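Hypothetical protein Cgl3021 (Corynebacterium glutamicum, PDB 2NSF) probably catalyses the mycothiol-dependent, zinc-associated isomerization of maleylpyruvate to fumarylpyruvate. Local coordinates at residues 41-46 against 170-175; 81-86 against 142-147; 185-190 against 230-235; 195-200 against 217-222; 205-210 against 223-228. All coordinates share one frame; numbering follows the deposited sequence.

Interaction 1: residues 41-46 against 170-175; sequences SHYSRQ and VDLGAV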
# COMPACT_ATOMS: atom_id res chain seq x y z
N SER A 41 -7.23 1.54 -11.33
CA SER A 41 -8.23 0.92 -12.21
C SER A 41 -8.43 -0.54 -11.81
O SER A 41 -9.54 -1.06 -11.88
CB SER A 41 -7.80 1.01 -13.67
OG SER A 41 -7.76 2.36 -14.11
N HIS A 42 -7.33 -1.19 -11.41
CA HIS A 42 -7.36 -2.58 -10.98
C HIS A 42 -8.20 -2.70 -9.71
O HIS A 42 -9.07 -3.57 -9.60
CB HIS A 42 -5.92 -3.05 -10.71
CG HIS A 42 -5.81 -4.42 -10.13
ND1 HIS A 42 -6.23 -5.55 -10.78
CD2 HIS A 42 -5.28 -4.84 -8.95
CE1 HIS A 42 -5.97 -6.62 -10.04
NE2 HIS A 42 -5.39 -6.21 -8.93
N TYR A 43 -7.96 -1.80 -8.76
CA TYR A 43 -8.73 -1.77 -7.53
C TYR A 43 -10.21 -1.51 -7.84
O TYR A 43 -11.09 -2.20 -7.31
CB TYR A 43 -8.19 -0.66 -6.60
CG TYR A 43 -9.04 -0.43 -5.37
CD1 TYR A 43 -8.87 -1.19 -4.22
CD2 TYR A 43 -10.05 0.54 -5.38
CE1 TYR A 43 -9.68 -0.99 -3.09
CE2 TYR A 43 -10.86 0.74 -4.27
CZ TYR A 43 -10.67 -0.03 -3.13
OH TYR A 43 -11.46 0.17 -2.03
N SER A 44 -10.48 -0.54 -8.70
CA SER A 44 -11.86 -0.20 -9.05
C SER A 44 -12.60 -1.36 -9.70
O SER A 44 -13.80 -1.52 -9.50
CB SER A 44 -11.88 1.04 -9.95
OG SER A 44 -11.43 2.18 -9.25
N ARG A 45 -11.89 -2.17 -10.49
CA ARG A 45 -12.54 -3.33 -11.10
C ARG A 45 -12.99 -4.30 -10.01
O ARG A 45 -14.05 -4.92 -10.12
CB ARG A 45 -11.59 -4.04 -12.08
CG ARG A 45 -11.51 -3.38 -13.45
CD ARG A 45 -10.80 -4.27 -14.46
NE ARG A 45 -9.37 -4.42 -14.17
CZ ARG A 45 -8.44 -3.55 -14.54
NH1 ARG A 45 -8.78 -2.47 -15.23
NH2 ARG A 45 -7.17 -3.77 -14.24
N GLN A 46 -12.18 -4.44 -8.97
CA GLN A 46 -12.53 -5.34 -7.87
C GLN A 46 -13.71 -4.80 -7.08
O GLN A 46 -14.57 -5.56 -6.65
CB GLN A 46 -11.33 -5.54 -6.94
CG GLN A 46 -10.09 -6.07 -7.65
CD GLN A 46 -10.39 -7.31 -8.47
OE1 GLN A 46 -10.13 -7.35 -9.68
NE2 GLN A 46 -10.92 -8.33 -7.83
N VAL A 170 -6.50 -6.60 -3.37
CA VAL A 170 -6.56 -7.99 -2.92
C VAL A 170 -7.45 -8.11 -1.69
O VAL A 170 -8.25 -9.04 -1.59
CB VAL A 170 -5.16 -8.53 -2.55
CG1 VAL A 170 -5.25 -10.00 -2.19
CG2 VAL A 170 -4.21 -8.32 -3.70
N ASP A 171 -7.32 -7.16 -0.77
CA ASP A 171 -8.09 -7.17 0.47
C ASP A 171 -9.60 -7.10 0.26
O ASP A 171 -10.37 -7.49 1.15
CB ASP A 171 -7.65 -6.01 1.37
CG ASP A 171 -6.20 -6.11 1.79
OD1 ASP A 171 -5.68 -7.24 1.90
OD2 ASP A 171 -5.58 -5.05 2.04
N LEU A 172 -10.04 -6.59 -0.89
CA LEU A 172 -11.47 -6.50 -1.17
C LEU A 172 -12.12 -7.88 -1.20
O LEU A 172 -13.32 -8.01 -1.00
CB LEU A 172 -11.71 -5.79 -2.50
CG LEU A 172 -11.68 -4.26 -2.42
CD1 LEU A 172 -11.79 -3.67 -3.81
CD2 LEU A 172 -12.82 -3.78 -1.52
N GLY A 173 -11.32 -8.91 -1.45
CA GLY A 173 -11.86 -10.26 -1.46
C GLY A 173 -12.66 -10.64 -2.69
O GLY A 173 -13.62 -11.42 -2.59
N ALA A 174 -12.30 -10.09 -3.84
CA ALA A 174 -12.96 -10.42 -5.09
C ALA A 174 -12.05 -11.43 -5.78
O ALA A 174 -11.94 -12.56 -5.34
CB ALA A 174 -13.15 -9.17 -5.94
N VAL A 175 -11.37 -11.02 -6.85
CA VAL A 175 -10.48 -11.94 -7.55
C VAL A 175 -9.03 -11.47 -7.69
O VAL A 175 -8.20 -12.19 -8.25
CB VAL A 175 -11.00 -12.27 -8.98
CG1 VAL A 175 -12.38 -12.89 -8.90
CG2 VAL A 175 -11.01 -11.01 -9.83

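Interaction 2: residues 81-86 against 142-147; sequences CNLMHW and HEVLTA. With SO4 (sulfate ion), chain B.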
# COMPACT_ATOMS: atom_id res chain seq x y z
N CYS A 81 -3.83 14.07 -1.37
CA CYS A 81 -4.12 15.34 -2.02
C CYS A 81 -3.55 16.45 -1.14
O CYS A 81 -3.02 17.43 -1.65
CB CYS A 81 -5.63 15.56 -2.15
SG CYS A 81 -6.37 14.71 -3.54
N ASN A 82 -3.65 16.29 0.17
CA ASN A 82 -3.13 17.29 1.09
C ASN A 82 -1.64 17.48 0.88
O ASN A 82 -1.15 18.62 0.83
CB ASN A 82 -3.39 16.89 2.55
CG ASN A 82 -4.85 17.02 2.93
OD1 ASN A 82 -5.60 17.79 2.32
ND2 ASN A 82 -5.27 16.28 3.95
N LEU A 83 -0.90 16.38 0.75
CA LEU A 83 0.54 16.47 0.53
C LEU A 83 0.85 17.15 -0.79
O LEU A 83 1.82 17.91 -0.88
CB LEU A 83 1.17 15.07 0.56
CG LEU A 83 1.08 14.30 1.88
CD1 LEU A 83 1.87 13.00 1.77
CD2 LEU A 83 1.61 15.15 3.03
N MET A 84 0.04 16.91 -1.81
CA MET A 84 0.28 17.55 -3.10
C MET A 84 -0.02 19.04 -3.02
O MET A 84 0.62 19.84 -3.70
CB MET A 84 -0.56 16.89 -4.20
CG MET A 84 -0.17 15.45 -4.51
SD MET A 84 1.62 15.17 -4.57
CE MET A 84 2.13 16.31 -5.83
N HIS A 85 -1.00 19.42 -2.19
CA HIS A 85 -1.33 20.84 -2.03
C HIS A 85 -0.18 21.52 -1.31
O HIS A 85 0.24 22.62 -1.65
CB HIS A 85 -2.63 21.00 -1.24
CG HIS A 85 -2.98 22.43 -0.96
ND1 HIS A 85 -2.59 23.09 0.19
CD2 HIS A 85 -3.66 23.34 -1.69
CE1 HIS A 85 -3.01 24.34 0.15
NE2 HIS A 85 -3.66 24.52 -0.98
N TRP A 86 0.34 20.83 -0.29
CA TRP A 86 1.47 21.31 0.49
C TRP A 86 2.64 21.53 -0.47
O TRP A 86 3.31 22.56 -0.44
CB TRP A 86 1.82 20.25 1.54
CG TRP A 86 3.03 20.50 2.41
CD1 TRP A 86 3.97 21.49 2.28
CD2 TRP A 86 3.45 19.70 3.52
NE1 TRP A 86 4.94 21.35 3.24
CE2 TRP A 86 4.65 20.26 4.02
CE3 TRP A 86 2.93 18.56 4.15
CZ2 TRP A 86 5.33 19.72 5.11
CZ3 TRP A 86 3.60 18.03 5.24
CH2 TRP A 86 4.79 18.61 5.71
N HIS A 142 9.34 18.77 -3.77
CA HIS A 142 9.13 19.49 -2.52
C HIS A 142 9.02 18.48 -1.38
O HIS A 142 8.34 17.47 -1.50
CB HIS A 142 7.85 20.32 -2.62
CG HIS A 142 7.68 21.31 -1.50
ND1 HIS A 142 7.45 20.93 -0.20
CD2 HIS A 142 7.71 22.66 -1.50
CE1 HIS A 142 7.35 22.00 0.56
NE2 HIS A 142 7.51 23.07 -0.20
N GLU A 143 9.71 18.75 -0.27
CA GLU A 143 9.67 17.83 0.87
C GLU A 143 8.38 17.91 1.66
O GLU A 143 7.91 18.99 2.00
CB GLU A 143 10.85 18.09 1.82
CG GLU A 143 12.22 17.91 1.20
CD GLU A 143 13.28 17.68 2.26
OE1 GLU A 143 13.20 18.30 3.34
OE2 GLU A 143 14.21 16.88 2.00
N VAL A 144 7.83 16.75 1.96
CA VAL A 144 6.60 16.64 2.72
C VAL A 144 6.78 15.52 3.74
O VAL A 144 7.76 14.77 3.68
CB VAL A 144 5.39 16.33 1.80
CG1 VAL A 144 5.18 17.48 0.83
CG2 VAL A 144 5.64 15.03 1.04
N LEU A 145 5.84 15.40 4.66
CA LEU A 145 5.93 14.38 5.69
C LEU A 145 4.82 13.35 5.54
O LEU A 145 3.66 13.72 5.31
CB LEU A 145 5.85 15.02 7.08
CG LEU A 145 6.41 14.24 8.26
CD1 LEU A 145 7.93 14.12 8.11
CD2 LEU A 145 6.07 14.94 9.56
N THR A 146 5.16 12.07 5.65
CA THR A 146 4.16 11.02 5.55
C THR A 146 3.52 10.89 6.93
O THR A 146 4.01 11.46 7.90
CB THR A 146 4.78 9.65 5.19
OG1 THR A 146 5.50 9.14 6.32
CG2 THR A 146 5.72 9.78 4.01
N ALA A 147 2.42 10.14 7.00
CA ALA A 147 1.73 9.96 8.27
C ALA A 147 2.61 9.19 9.25
O ALA A 147 2.43 9.28 10.46
CB ALA A 147 0.41 9.22 8.05
S SO4 B . 5.24 5.56 4.96
O1 SO4 B . 6.00 6.61 5.66
O2 SO4 B . 3.91 6.06 4.61
O3 SO4 B . 5.11 4.40 5.86
O4 SO4 B . 5.95 5.17 3.73

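Interaction 3: residues 185-190 against 230-235; sequences ILRTLA and GSLAGI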
# COMPACT_ATOMS: atom_id res chain seq x y z
N ILE A 185 6.69 -3.19 -8.55
CA ILE A 185 6.03 -2.81 -7.31
C ILE A 185 6.28 -3.86 -6.23
O ILE A 185 6.53 -3.52 -5.07
CB ILE A 185 4.51 -2.60 -7.53
CG1 ILE A 185 4.30 -1.31 -8.32
CG2 ILE A 185 3.78 -2.54 -6.19
CD1 ILE A 185 2.87 -1.07 -8.74
N LEU A 186 6.22 -5.13 -6.60
CA LEU A 186 6.47 -6.20 -5.64
C LEU A 186 7.91 -6.14 -5.11
O LEU A 186 8.15 -6.31 -3.91
CB LEU A 186 6.23 -7.58 -6.28
CG LEU A 186 4.77 -7.95 -6.59
CD1 LEU A 186 4.73 -9.32 -7.25
CD2 LEU A 186 3.95 -7.96 -5.30
N ARG A 187 8.87 -5.91 -6.01
CA ARG A 187 10.27 -5.82 -5.60
C ARG A 187 10.48 -4.67 -4.63
O ARG A 187 11.22 -4.79 -3.65
CB ARG A 187 11.20 -5.64 -6.80
CG ARG A 187 11.33 -6.87 -7.69
CD ARG A 187 12.53 -6.72 -8.63
NE ARG A 187 12.47 -5.49 -9.40
CZ ARG A 187 11.98 -5.39 -10.64
NH1 ARG A 187 11.51 -6.46 -11.26
NH2 ARG A 187 11.96 -4.21 -11.25
N THR A 188 9.84 -3.54 -4.92
CA THR A 188 9.98 -2.37 -4.06
C THR A 188 9.33 -2.63 -2.70
O THR A 188 9.85 -2.19 -1.66
CB THR A 188 9.36 -1.12 -4.72
OG1 THR A 188 9.95 -0.93 -6.01
CG2 THR A 188 9.63 0.12 -3.87
N LEU A 189 8.22 -3.36 -2.68
CA LEU A 189 7.54 -3.69 -1.43
C LEU A 189 8.38 -4.64 -0.58
O LEU A 189 8.47 -4.48 0.64
CB LEU A 189 6.18 -4.34 -1.70
CG LEU A 189 5.01 -3.46 -2.12
CD1 LEU A 189 3.80 -4.34 -2.48
CD2 LEU A 189 4.66 -2.50 -0.98
N ALA A 190 8.98 -5.64 -1.22
CA ALA A 190 9.80 -6.59 -0.47
C ALA A 190 10.94 -5.86 0.23
O ALA A 190 11.23 -6.13 1.41
CB ALA A 190 10.36 -7.65 -1.41
N GLY A 230 10.01 -18.29 -1.66
CA GLY A 230 8.93 -18.54 -2.59
C GLY A 230 9.11 -17.59 -3.76
O GLY A 230 10.19 -17.05 -3.95
N SER A 231 8.06 -17.40 -4.56
CA SER A 231 8.15 -16.47 -5.67
C SER A 231 8.03 -15.09 -5.04
O SER A 231 7.70 -14.98 -3.86
CB SER A 231 6.99 -16.69 -6.65
OG SER A 231 5.75 -16.39 -6.03
N LEU A 232 8.28 -14.05 -5.82
CA LEU A 232 8.20 -12.69 -5.29
C LEU A 232 6.80 -12.39 -4.75
O LEU A 232 6.64 -11.82 -3.67
CB LEU A 232 8.58 -11.68 -6.37
CG LEU A 232 8.69 -10.21 -5.97
CD1 LEU A 232 9.79 -10.02 -4.92
CD2 LEU A 232 9.00 -9.38 -7.21
N ALA A 233 5.77 -12.79 -5.50
CA ALA A 233 4.40 -12.54 -5.04
C ALA A 233 4.17 -13.27 -3.72
O ALA A 233 3.51 -12.75 -2.82
CB ALA A 233 3.40 -13.02 -6.09
N GLY A 234 4.74 -14.47 -3.61
CA GLY A 234 4.58 -15.24 -2.39
C GLY A 234 5.22 -14.61 -1.16
O GLY A 234 4.60 -14.57 -0.09
N ILE A 235 6.44 -14.11 -1.28
CA ILE A 235 7.08 -13.52 -0.12
C ILE A 235 6.49 -12.17 0.23
O ILE A 235 6.49 -11.79 1.40
CB ILE A 235 8.63 -13.41 -0.26
CG1 ILE A 235 9.02 -12.49 -1.42
CG2 ILE A 235 9.23 -14.80 -0.44
CD1 ILE A 235 10.51 -12.17 -1.46

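Interaction 4: residues 195-200 against 217-222; sequences QKWTSQ and YPAAPG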
# COMPACT_ATOMS: atom_id res chain seq x y z
N GLN A 195 13.09 -3.34 5.02
CA GLN A 195 13.89 -2.19 5.46
C GLN A 195 13.21 -1.62 6.70
O GLN A 195 13.88 -1.23 7.66
CB GLN A 195 13.95 -1.13 4.37
CG GLN A 195 14.96 -1.43 3.26
CD GLN A 195 14.76 -0.55 2.05
OE1 GLN A 195 13.80 0.22 1.98
NE2 GLN A 195 15.67 -0.66 1.08
N LYS A 196 11.89 -1.56 6.67
CA LYS A 196 11.15 -1.04 7.82
C LYS A 196 11.41 -1.92 9.03
O LYS A 196 11.73 -1.42 10.11
CB LYS A 196 9.64 -0.98 7.53
CG LYS A 196 8.86 -0.24 8.60
CD LYS A 196 7.40 -0.03 8.22
CE LYS A 196 6.71 0.88 9.24
NZ LYS A 196 5.29 1.16 8.87
N TRP A 197 11.30 -3.24 8.87
CA TRP A 197 11.56 -4.16 9.98
C TRP A 197 12.97 -3.96 10.52
O TRP A 197 13.19 -3.91 11.72
CB TRP A 197 11.42 -5.62 9.55
CG TRP A 197 10.04 -6.04 9.15
CD1 TRP A 197 8.87 -5.39 9.42
CD2 TRP A 197 9.68 -7.23 8.44
NE1 TRP A 197 7.80 -6.11 8.92
CE2 TRP A 197 8.27 -7.24 8.31
CE3 TRP A 197 10.42 -8.30 7.89
CZ2 TRP A 197 7.58 -8.27 7.66
CZ3 TRP A 197 9.73 -9.33 7.24
CH2 TRP A 197 8.33 -9.30 7.14
N THR A 198 13.93 -3.85 9.61
CA THR A 198 15.32 -3.65 10.00
C THR A 198 15.47 -2.40 10.85
O THR A 198 16.11 -2.43 11.91
CB THR A 198 16.24 -3.51 8.78
OG1 THR A 198 16.21 -4.72 8.01
CG2 THR A 198 17.67 -3.24 9.22
N SER A 199 14.87 -1.31 10.40
CA SER A 199 14.97 -0.05 11.13
C SER A 199 14.39 -0.17 12.54
O SER A 199 14.83 0.52 13.45
CB SER A 199 14.25 1.07 10.38
OG SER A 199 12.84 0.91 10.40
N GLN A 200 13.42 -1.07 12.71
CA GLN A 200 12.78 -1.26 14.01
C GLN A 200 13.43 -2.38 14.82
O GLN A 200 13.01 -2.67 15.94
CB GLN A 200 11.29 -1.58 13.83
CG GLN A 200 10.55 -0.72 12.81
CD GLN A 200 9.21 -1.33 12.40
OE1 GLN A 200 9.13 -2.52 12.06
NE2 GLN A 200 8.16 -0.51 12.41
N TYR A 217 16.08 -10.70 1.06
CA TYR A 217 15.55 -9.48 1.67
C TYR A 217 15.65 -9.72 3.17
O TYR A 217 14.71 -10.18 3.81
CB TYR A 217 14.09 -9.28 1.26
CG TYR A 217 13.91 -8.98 -0.21
CD1 TYR A 217 14.04 -7.68 -0.69
CD2 TYR A 217 13.64 -9.99 -1.13
CE1 TYR A 217 13.90 -7.39 -2.05
CE2 TYR A 217 13.50 -9.72 -2.49
CZ TYR A 217 13.63 -8.41 -2.94
OH TYR A 217 13.49 -8.12 -4.28
N PRO A 218 16.82 -9.43 3.76
CA PRO A 218 17.03 -9.62 5.19
C PRO A 218 16.39 -8.54 6.05
O PRO A 218 16.14 -7.43 5.59
CB PRO A 218 18.55 -9.62 5.32
CG PRO A 218 18.95 -8.60 4.28
CD PRO A 218 18.06 -8.96 3.10
N ALA A 219 16.14 -8.88 7.31
CA ALA A 219 15.57 -7.95 8.27
C ALA A 219 16.68 -7.64 9.27
O ALA A 219 17.84 -7.48 8.89
CB ALA A 219 14.37 -8.59 8.96
N ALA A 220 16.33 -7.56 10.55
CA ALA A 220 17.34 -7.27 11.57
C ALA A 220 18.24 -8.49 11.73
O ALA A 220 17.78 -9.63 11.64
CB ALA A 220 16.66 -6.92 12.89
N PRO A 221 19.54 -8.28 11.99
CA PRO A 221 20.45 -9.43 12.15
C PRO A 221 20.15 -10.26 13.39
O PRO A 221 19.71 -9.74 14.41
CB PRO A 221 21.83 -8.77 12.20
CG PRO A 221 21.55 -7.45 12.83
CD PRO A 221 20.26 -7.01 12.15
N GLY A 222 20.37 -11.57 13.28
CA GLY A 222 20.12 -12.46 14.39
C GLY A 222 21.07 -13.64 14.33
O GLY A 222 21.78 -13.81 13.33

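Interaction 5: residues 205-210 against 223-228; sequences GLVLLD and QDEVVV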
# COMPACT_ATOMS: atom_id res chain seq x y z
N GLY A 205 17.17 -12.46 12.37
CA GLY A 205 17.48 -13.71 11.70
C GLY A 205 16.55 -14.09 10.57
O GLY A 205 16.83 -15.02 9.82
N LEU A 206 15.44 -13.37 10.42
CA LEU A 206 14.47 -13.66 9.37
C LEU A 206 14.89 -13.06 8.03
O LEU A 206 15.15 -11.86 7.93
CB LEU A 206 13.08 -13.13 9.76
CG LEU A 206 11.96 -13.37 8.73
CD1 LEU A 206 11.73 -14.87 8.56
CD2 LEU A 206 10.68 -12.69 9.20
N VAL A 207 14.94 -13.90 7.01
CA VAL A 207 15.32 -13.46 5.67
C VAL A 207 14.33 -13.98 4.64
O VAL A 207 14.03 -15.17 4.62
CB VAL A 207 16.73 -13.98 5.29
CG1 VAL A 207 17.11 -13.52 3.88
CG2 VAL A 207 17.77 -13.49 6.30
N LEU A 208 13.83 -13.09 3.79
CA LEU A 208 12.90 -13.50 2.74
C LEU A 208 13.73 -13.81 1.50
O LEU A 208 14.67 -13.09 1.19
CB LEU A 208 11.92 -12.38 2.41
CG LEU A 208 11.13 -11.76 3.56
CD1 LEU A 208 10.14 -10.77 2.97
CD2 LEU A 208 10.42 -12.83 4.39
N LEU A 209 13.37 -14.87 0.79
CA LEU A 209 14.11 -15.23 -0.40
C LEU A 209 13.21 -15.34 -1.62
O LEU A 209 12.26 -16.12 -1.62
CB LEU A 209 14.83 -16.57 -0.21
CG LEU A 209 15.50 -17.17 -1.46
CD1 LEU A 209 16.64 -16.28 -1.93
CD2 LEU A 209 16.01 -18.57 -1.14
N ASP A 210 13.50 -14.52 -2.62
CA ASP A 210 12.79 -14.58 -3.89
C ASP A 210 13.62 -15.68 -4.53
O ASP A 210 14.69 -15.41 -5.08
CB ASP A 210 12.96 -13.27 -4.67
CG ASP A 210 12.41 -13.35 -6.08
OD1 ASP A 210 12.14 -14.48 -6.56
OD2 ASP A 210 12.26 -12.29 -6.72
N GLN A 223 21.10 -14.46 15.37
CA GLN A 223 22.00 -15.61 15.39
C GLN A 223 21.42 -16.83 14.70
O GLN A 223 22.16 -17.67 14.19
CB GLN A 223 22.34 -15.99 16.83
CG GLN A 223 21.15 -16.12 17.75
CD GLN A 223 21.20 -15.10 18.86
OE1 GLN A 223 22.21 -14.41 19.03
NE2 GLN A 223 20.13 -15.00 19.63
N ASP A 224 20.11 -16.93 14.70
CA ASP A 224 19.47 -18.07 14.07
C ASP A 224 18.74 -17.62 12.83
O ASP A 224 17.71 -16.97 12.89
CB ASP A 224 18.53 -18.74 15.06
CG ASP A 224 19.26 -19.21 16.30
OD1 ASP A 224 20.39 -19.72 16.15
OD2 ASP A 224 18.71 -19.07 17.41
N GLU A 225 19.32 -17.97 11.68
CA GLU A 225 18.73 -17.60 10.41
C GLU A 225 17.56 -18.48 10.05
O GLU A 225 17.61 -19.71 10.20
CB GLU A 225 19.78 -17.68 9.30
CG GLU A 225 19.24 -17.27 7.95
CD GLU A 225 20.16 -17.63 6.81
OE1 GLU A 225 20.38 -18.83 6.56
OE2 GLU A 225 20.66 -16.70 6.15
N VAL A 226 16.48 -17.85 9.60
CA VAL A 226 15.29 -18.56 9.16
C VAL A 226 14.97 -17.95 7.80
O VAL A 226 14.68 -16.76 7.70
CB VAL A 226 14.10 -18.34 10.11
CG1 VAL A 226 12.86 -19.04 9.56
CG2 VAL A 226 14.44 -18.89 11.49
N VAL A 227 15.06 -18.77 6.76
CA VAL A 227 14.79 -18.30 5.41
C VAL A 227 13.40 -18.70 4.95
O VAL A 227 13.07 -19.88 4.90
CB VAL A 227 15.82 -18.87 4.41
CG1 VAL A 227 15.59 -18.28 3.03
CG2 VAL A 227 17.23 -18.56 4.89
N VAL A 228 12.58 -17.70 4.64
CA VAL A 228 11.23 -17.93 4.15
C VAL A 228 11.32 -17.63 2.66
O VAL A 228 11.57 -16.50 2.26
CB VAL A 228 10.22 -16.98 4.82
CG1 VAL A 228 8.85 -17.12 4.16
CG2 VAL A 228 10.13 -17.29 6.30

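Interaction 1: residues 41-46 against 170-175
Tyr43 is the first residue of 41-46 to touch the other segment, and it meets Leu172. Its CG is anti to the backbone N (chi1 172°), which sends the ring out toward the end of helix 156-171. Leu172 CD1 lies over one face of that ring and comes 3.5 Å from Tyr43 CE1. The two side chains cross at about a right angle, and CD1 is the branch that lies on the ring.

One helical turn later, the side chain of Gln46 sets out toward the other segment. Its CB packs 3.7 Å from Leu172 CD1, so this methyl is shared by ring and chain. The Gln46 chain bends at chi2 and crosses Val175 at about a right angle. Ala174 and Val175 come within reach because Gly173 leaves the helix with positive phi (76°) and turns the chain. The CA atoms of Gln46 and Ala174 are only 5.8 Å apart.

Near the zinc site, Tyr43 also packs on the metal ligand His168. Asp171 OD2 is hydrogen-bonded to ND1 of that histidine and forms a salt bridge with Arg242. Helix 29-49 thus lies beside the end of helix 156-171 in the helical N-terminal domain, with Ile70 and Val73 of helix 66-89 also against Tyr43.

Interaction 2: residues 81-86 against 142-147
Trp86 lays its indole against Val144. Val144 CA is 4.0 Å from the centroid of the six-membered ring and 10° off the ring normal, a CH-pi contact over the face. Val144 CG1 covers the same indole nearer the ring junction, 3.9 Å from Trp86 CD2. Trp86 and Leu145 lie side by side, with Trp86 CH2 4.0 Å from Leu145 CB. His142 meets the five-membered ring obliquely, with the planes at 64°.

Leu83, one turn earlier, rests CD2 against both the side chain of Val144 and the carbonyl of Leu145. Leu83 CD2 is 4.1 Å from Val144 CB and 3.4 Å from Leu145 O.

In fold terms, helix 66-89 packs on a small beta hairpin, strands 143-145 and 151-153. The segment 81-86 and strand 143-145 run roughly antiparallel, at 147°. Backbone bonds of Val144 with Val152, and of His142 with Ala154, hold the hairpin together.

Further out, the His142 ring is steadied by its own segment. ND1 donates to Glu143 O at 3.0 Å, from above the carbonyl plane. Beyond the strand, Thr146 turns away from the helix. Its OG1 donates to O1 of a bound sulfate ion at 2.7 Å, and Arg150 and Arg163 bind the same sulfate.

Interaction 3: residues 185-190 against 230-235
Arg187 meets Leu232 with its aliphatic stem, and its flat guanidinium group turns away from the contact. NH1 forms a salt bridge with Glu183, and NH2 bonds to the carbonyl O of Thr22. The nearby ring of Tyr217 borders the contact, touching Ala190 and Ile235.

This is helix-on-helix packing within the C-terminal domain. Helix 183-199 lies against the first turn of helix 232-239. Leu232 has the largest share of the contact. With chi1 at -174° the Leu232 chain extends away from its own backbone N, and its branched end meets the partner helix. The two methyls then divide the work. CD2 takes the Leu186 and Arg187 side: Leu232 CD2 is 3.4 Å from Leu186 CB, tighter than a usual carbon contact, and 3.5 Å from Arg187 CG. CD1 reaches the next turn, with Leu232 CD1 4.3 Å from Ala190 CB.

Leu186 answers from the opposite helix. Its CD1 rests on the backbone of Ala233, 3.9 Å from Ala233 CA, and also meets the methyl of that residue. A bound sulfate ion, probably from the crystallisation liquor, lies about 4 Å from the side chain of Ala233 (nearest atoms).

The start of helix 232-239 is capped. Ser231 is the N-cap residue, and its OG accepts from Gly234 N at 3.3 Å.

Interaction 4: residues 195-200 against 217-222
Thr198 and Trp197 approach Ala219 through similar first torsions. In Thr198, OG1 is anti to its own carbonyl carbon (chi1 -63°), and the hydroxyl sits beside the incoming loop. In Trp197, CG takes the same place (chi1 -66°). Because Trp197 precedes Thr198 round the helix, the same torsion sends its indole in another direction and brings one ring edge to Ala219.

The contact joins a helix end to the loop that leaves an edge strand, within the C-terminal domain. The last turn of helix 183-199 packs on the chain just after strand 215-218, an outermost strand of the mixed sheet. The backbones come very close: Thr198 CA and Ala220 CA are 4.4 Å apart.

Thr198 OG1 stands over the face of the peptide group between Ala219 and Ala220, 3.2 Å from Ala219 C. It makes no hydrogen bond with Ala219 O, because the angle is poor. Its hydrogen bond goes back to Thr194 O, one turn earlier in the helix. The polar atom is therefore satisfied within the helix while it packs on the loop.

Trp197 CE3 meets Ala219 CB at 4.1 Å. The methyl lies at the ring edge, near its plane. The indole also touches Leu206, Ala239, Pro257 and Pro258. Trp197 NE1 makes a weak hydrogen bond with Arg259 O.

On the side of the helix turned from the loop, the helix end takes an extra bond. Ser199 OG donates to Lys196 O at 2.6 Å, and the same carbonyl also accepts from Gln200 N at 3.1 Å.

Interaction 5: residues 205-210 against 223-228
Leu206 and Val228 make a close side-chain contact on the face that carries Leu206, Leu208 and Val228, all buried. Leu206 CD1 lies 3.7 Å from Val228 CG2 and also reaches Val226. Leu208 runs beside Val228, pointing the same way, with Leu208 CD2 4.2 Å from Val228 CB. Tyr238 of helix 232-239 packs on both Leu208 and Val228 from this side.

The other face carries Val207, Val227 and Leu209. Val227 CG1 touches Leu209 CB at 3.7 Å, but Val227 and Leu209 are partly exposed, while Val207 is buried. Asp224 and Glu225 are exposed, and Glu225 stretches out past Val207 to a salt bridge with Arg216.

Strands 206-210 and 226-230 are parallel neighbours at the centre of the four-stranded mixed sheet. Their segments are twisted by 33° against each other. Four backbone bonds zip them together, each strand giving two donors. Val226 N donates to Gly205 O at 2.9 Å, and Val207 N to Val226 O at 3.0 Å. Val228 N points almost straight down the carbonyl of Val207, while Leu209 N donates to Val228 O at 2.8 Å.

At the start of the pair the chains come closer still, with Gly205 CA 4.3 Å from Glu225 CA. Gly205 has positive phi and no side chain, and Asp224 O comes in where a CB would sit. The meeting there is a CA-H...O contact, with Gly205 CA 3.5 Å from Asp224 O.

Overall arrangement
From the N terminus, helix 29-49 opens the first loop, which interaction 1 closes at the end of helix 156-171. Interaction 2 falls within that loop and ties helix 66-89 to the small hairpin. Both belong to the helical N-terminal domain, with centres about 27 Å apart. The chain then enters the C-terminal domain, where interaction 3 closes a loop from helix 183-199 to helix 232-239. Interactions 4 and 5 lie within this loop and cross each other, because their segments alternate along the chain. Interaction 4 joins the helix end to the edge of the sheet, and interaction 5 pairs its central strands. Tyr217 of interaction 4 packs against interaction 3.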